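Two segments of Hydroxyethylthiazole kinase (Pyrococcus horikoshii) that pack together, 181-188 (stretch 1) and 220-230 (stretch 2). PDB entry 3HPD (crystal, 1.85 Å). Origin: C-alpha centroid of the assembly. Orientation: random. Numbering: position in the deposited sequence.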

# COMPACT_ATOMS: atom_id res chain seq x y z
N TYR A 181 -26.73 -10.41 7.16
CA TYR A 181 -26.32 -11.76 6.77
C TYR A 181 -25.46 -11.81 5.50
O TYR A 181 -24.97 -12.88 5.14
CB TYR A 181 -27.55 -12.65 6.58
CG TYR A 181 -28.45 -12.71 7.79
CD1 TYR A 181 -28.09 -13.48 8.90
CD2 TYR A 181 -29.62 -11.96 7.86
CE1 TYR A 181 -28.89 -13.51 10.04
CE2 TYR A 181 -30.42 -11.98 9.00
CZ TYR A 181 -30.05 -12.75 10.08
OH TYR A 181 -30.84 -12.76 11.21
N ASN A 182 -25.30 -10.68 4.83
CA ASN A 182 -24.50 -10.62 3.61
C ASN A 182 -23.01 -10.77 3.87
O ASN A 182 -22.53 -10.49 4.97
CB ASN A 182 -24.74 -9.30 2.87
CG ASN A 182 -26.16 -9.17 2.35
OD1 ASN A 182 -26.94 -8.35 2.83
ND2 ASN A 182 -26.50 -10.00 1.36
N GLY A 183 -22.29 -11.21 2.84
CA GLY A 183 -20.85 -11.40 2.96
C GLY A 183 -20.38 -12.73 2.40
O GLY A 183 -21.19 -13.53 1.91
N HIS A 184 -19.08 -12.96 2.46
CA HIS A 184 -18.52 -14.22 1.98
C HIS A 184 -17.24 -14.53 2.74
O HIS A 184 -16.45 -13.63 3.03
CB HIS A 184 -18.22 -14.15 0.48
CG HIS A 184 -17.93 -15.48 -0.13
ND1 HIS A 184 -16.73 -16.14 0.05
CD2 HIS A 184 -18.73 -16.34 -0.81
CE1 HIS A 184 -16.80 -17.34 -0.49
NE2 HIS A 184 -18.01 -17.49 -1.02
N GLU A 185 -17.04 -15.80 3.06
CA GLU A 185 -15.87 -16.21 3.83
C GLU A 185 -14.51 -15.91 3.21
O GLU A 185 -13.52 -15.82 3.93
CB GLU A 185 -15.95 -17.71 4.16
CG GLU A 185 -16.26 -18.60 2.98
CD GLU A 185 -16.17 -20.08 3.34
OE1 GLU A 185 -16.62 -20.44 4.45
OE2 GLU A 185 -15.67 -20.87 2.51
N LEU A 186 -14.45 -15.75 1.89
CA LEU A 186 -13.15 -15.47 1.27
C LEU A 186 -12.59 -14.12 1.73
O LEU A 186 -11.40 -13.85 1.54
CB LEU A 186 -13.25 -15.52 -0.26
CG LEU A 186 -11.90 -15.56 -1.00
CD1 LEU A 186 -11.09 -16.76 -0.51
CD2 LEU A 186 -12.13 -15.65 -2.49
N LEU A 187 -13.43 -13.29 2.33
CA LEU A 187 -12.98 -12.00 2.83
C LEU A 187 -11.88 -12.26 3.85
O LEU A 187 -11.03 -11.40 4.10
CB LEU A 187 -14.13 -11.23 3.50
CG LEU A 187 -15.14 -10.53 2.58
CD1 LEU A 187 -16.24 -9.90 3.43
CD2 LEU A 187 -14.44 -9.46 1.75
N GLY A 188 -11.90 -13.45 4.44
CA GLY A 188 -10.89 -13.79 5.43
C GLY A 188 -9.50 -13.93 4.83
O GLY A 188 -8.51 -13.98 5.56
N THR A 220 -23.95 -3.17 1.93
CA THR A 220 -23.33 -2.85 0.66
C THR A 220 -22.03 -3.62 0.44
O THR A 220 -21.82 -4.21 -0.62
CB THR A 220 -23.04 -1.33 0.56
OG1 THR A 220 -24.28 -0.62 0.60
CG2 THR A 220 -22.32 -1.00 -0.73
N PHE A 221 -21.16 -3.63 1.45
CA PHE A 221 -19.89 -4.33 1.31
C PHE A 221 -20.09 -5.84 1.27
O PHE A 221 -19.39 -6.55 0.55
CB PHE A 221 -18.95 -3.97 2.47
CG PHE A 221 -17.56 -4.51 2.31
CD1 PHE A 221 -16.68 -3.94 1.41
CD2 PHE A 221 -17.15 -5.62 3.05
CE1 PHE A 221 -15.39 -4.45 1.24
CE2 PHE A 221 -15.86 -6.14 2.89
CZ PHE A 221 -14.99 -5.56 1.98
N GLY A 222 -21.03 -6.33 2.07
CA GLY A 222 -21.31 -7.75 2.11
C GLY A 222 -21.79 -8.26 0.76
O GLY A 222 -21.41 -9.34 0.32
N ILE A 223 -22.64 -7.47 0.11
CA ILE A 223 -23.15 -7.82 -1.21
C ILE A 223 -22.02 -7.77 -2.23
O ILE A 223 -21.92 -8.62 -3.12
CB ILE A 223 -24.28 -6.86 -1.65
CG1 ILE A 223 -25.49 -7.03 -0.73
CG2 ILE A 223 -24.66 -7.14 -3.11
CD1 ILE A 223 -26.66 -6.11 -1.05
N ALA A 224 -21.15 -6.76 -2.11
CA ALA A 224 -20.03 -6.63 -3.04
C ALA A 224 -19.16 -7.87 -2.94
O ALA A 224 -18.63 -8.36 -3.94
CB ALA A 224 -19.22 -5.37 -2.72
N ALA A 225 -19.01 -8.38 -1.72
CA ALA A 225 -18.20 -9.58 -1.48
C ALA A 225 -18.83 -10.79 -2.18
O ALA A 225 -18.13 -11.59 -2.80
CB ALA A 225 -18.08 -9.83 0.02
N GLU A 226 -20.14 -10.93 -2.07
CA GLU A 226 -20.84 -12.04 -2.70
C GLU A 226 -20.70 -11.95 -4.22
O GLU A 226 -20.42 -12.95 -4.88
CB GLU A 226 -22.33 -12.02 -2.31
CG GLU A 226 -22.57 -12.38 -0.86
CD GLU A 226 -24.01 -12.14 -0.43
OE1 GLU A 226 -24.92 -12.48 -1.22
OE2 GLU A 226 -24.23 -11.63 0.69
N LYS A 227 -20.89 -10.75 -4.76
CA LYS A 227 -20.78 -10.53 -6.20
C LYS A 227 -19.36 -10.76 -6.70
O LYS A 227 -19.16 -11.29 -7.79
CB LYS A 227 -21.22 -9.10 -6.55
CG LYS A 227 -22.69 -8.81 -6.25
CD LYS A 227 -23.61 -9.70 -7.07
CE LYS A 227 -23.53 -9.40 -8.56
NZ LYS A 227 -24.39 -10.33 -9.35
N ALA A 228 -18.38 -10.36 -5.90
CA ALA A 228 -16.99 -10.54 -6.30
C ALA A 228 -16.66 -12.02 -6.37
O ALA A 228 -16.01 -12.48 -7.30
CB ALA A 228 -16.06 -9.83 -5.30
N TYR A 229 -17.14 -12.79 -5.39
CA TYR A 229 -16.86 -14.21 -5.39
C TYR A 229 -17.48 -14.90 -6.60
O TYR A 229 -16.91 -15.86 -7.14
CB TYR A 229 -17.38 -14.87 -4.10
CG TYR A 229 -16.90 -16.29 -3.94
CD1 TYR A 229 -15.58 -16.56 -3.57
CD2 TYR A 229 -17.74 -17.36 -4.22
CE1 TYR A 229 -15.11 -17.87 -3.48
CE2 TYR A 229 -17.28 -18.68 -4.13
CZ TYR A 229 -15.96 -18.92 -3.76
OH TYR A 229 -15.50 -20.21 -3.68
N GLU A 230 -18.63 -14.42 -7.04
CA GLU A 230 -19.29 -15.02 -8.20
C GLU A 230 -18.36 -14.95 -9.42
O GLU A 230 -18.38 -15.84 -10.27
CB GLU A 230 -20.59 -14.28 -8.53
CG GLU A 230 -21.60 -14.26 -7.40
CD GLU A 230 -22.90 -13.55 -7.77
OE1 GLU A 230 -22.89 -12.78 -8.75
OE2 GLU A 230 -23.92 -13.77 -7.09

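The largest share of the 519 Å² buried between these segments belongs to two aromatic residues, Tyr-229 of the helix (76 Å² covered) and His-184 of the loop (74 Å²), and they cover each other. Their rings form a face-to-face stack: the centroids lie 3.7 Å apart and the planes are inclined by 21°, close enough to parallel for the flat surfaces to meet. The closest atoms are His-184 NE2 and Tyr-229 CD2, at 3.2 Å. In addition, Tyr-229 CB stands 4.0 Å from the centroid of the imidazole, whose five ring atoms are CG, ND1, CD2, CE1 and NE2 of His-184, and only 16° off the ring normal, which places it over the face as a CH-pi contact. Both residues adopt the t rotamer at chi1, and both CA-to-CB bonds point toward the opposite segment.

The imidazole is also held from its own side of the contact. Leu-186 N donates to His-184 ND1 at 3.0 Å with an N-H...acceptor angle of 171°, a nearly linear bond that ties the ring to the start of the 3-10 segment; the backbone bond from Leu-187 N to His-184 O, 3.1 Å, reinforces the same turn. Leu-186 then meets the tyrosine in a different way from the histidine. Its CD2 lies 3.7 Å from Tyr-229 CD1, at the ring edge and near the ring plane, so the tyrosine has the imidazole over a face and a leucine methyl at its edge.

Asn-182, with 65 Å² covered, anchors the other end of the contact through Glu-226. Asn-182 ND2 donates to Glu-226 OE2 at 2.9 Å and 163°, and Gly-183 N donates to that same Glu-226 OE2 at 2.9 Å and 158°. One carboxylate oxygen thus gathers a side-chain amide and a backbone amide from consecutive residues. The CA-to-CB bond of Glu-226 points sideways, yet the end of its side chain comes nearer the loop, as these bonds require.

Close backbone approach accompanies this anchor. The CA atoms of Gly-183 and Gly-222 are 3.8 Å apart, and the absence of a side chain at Gly-222 matters: an ideal CB there would lie 2.7 Å from Asn-182 CB, a clash, and 3.2 Å from Gly-183 N. For Gly-183 the evidence is conformational, since at phi/psi of 133/179 a CB would be jammed against the preceding carbonyl oxygen. Gly-183 N and Gly-222 O are 3.3 Å apart, but the angle is too poor for a hydrogen bond; Gly-183 CA makes a CA-H...O contact with Gly-222 O at 3.4 Å, with 127° at the hydrogen.

Apolar packing completes the interface. Both methyls of Leu-187 pack against both partners: Leu-187 CD1 and CD2 each lie 3.8 Å from Phe-221 CE2, and they lie 3.9 and 4.0 Å, respectively, from Ala-225 CB; CD2 meets the phenylalanine ring obliquely. The small Ala-225 side chain also lies near the loop backbone, with its CB 4.1 Å from His-184 N.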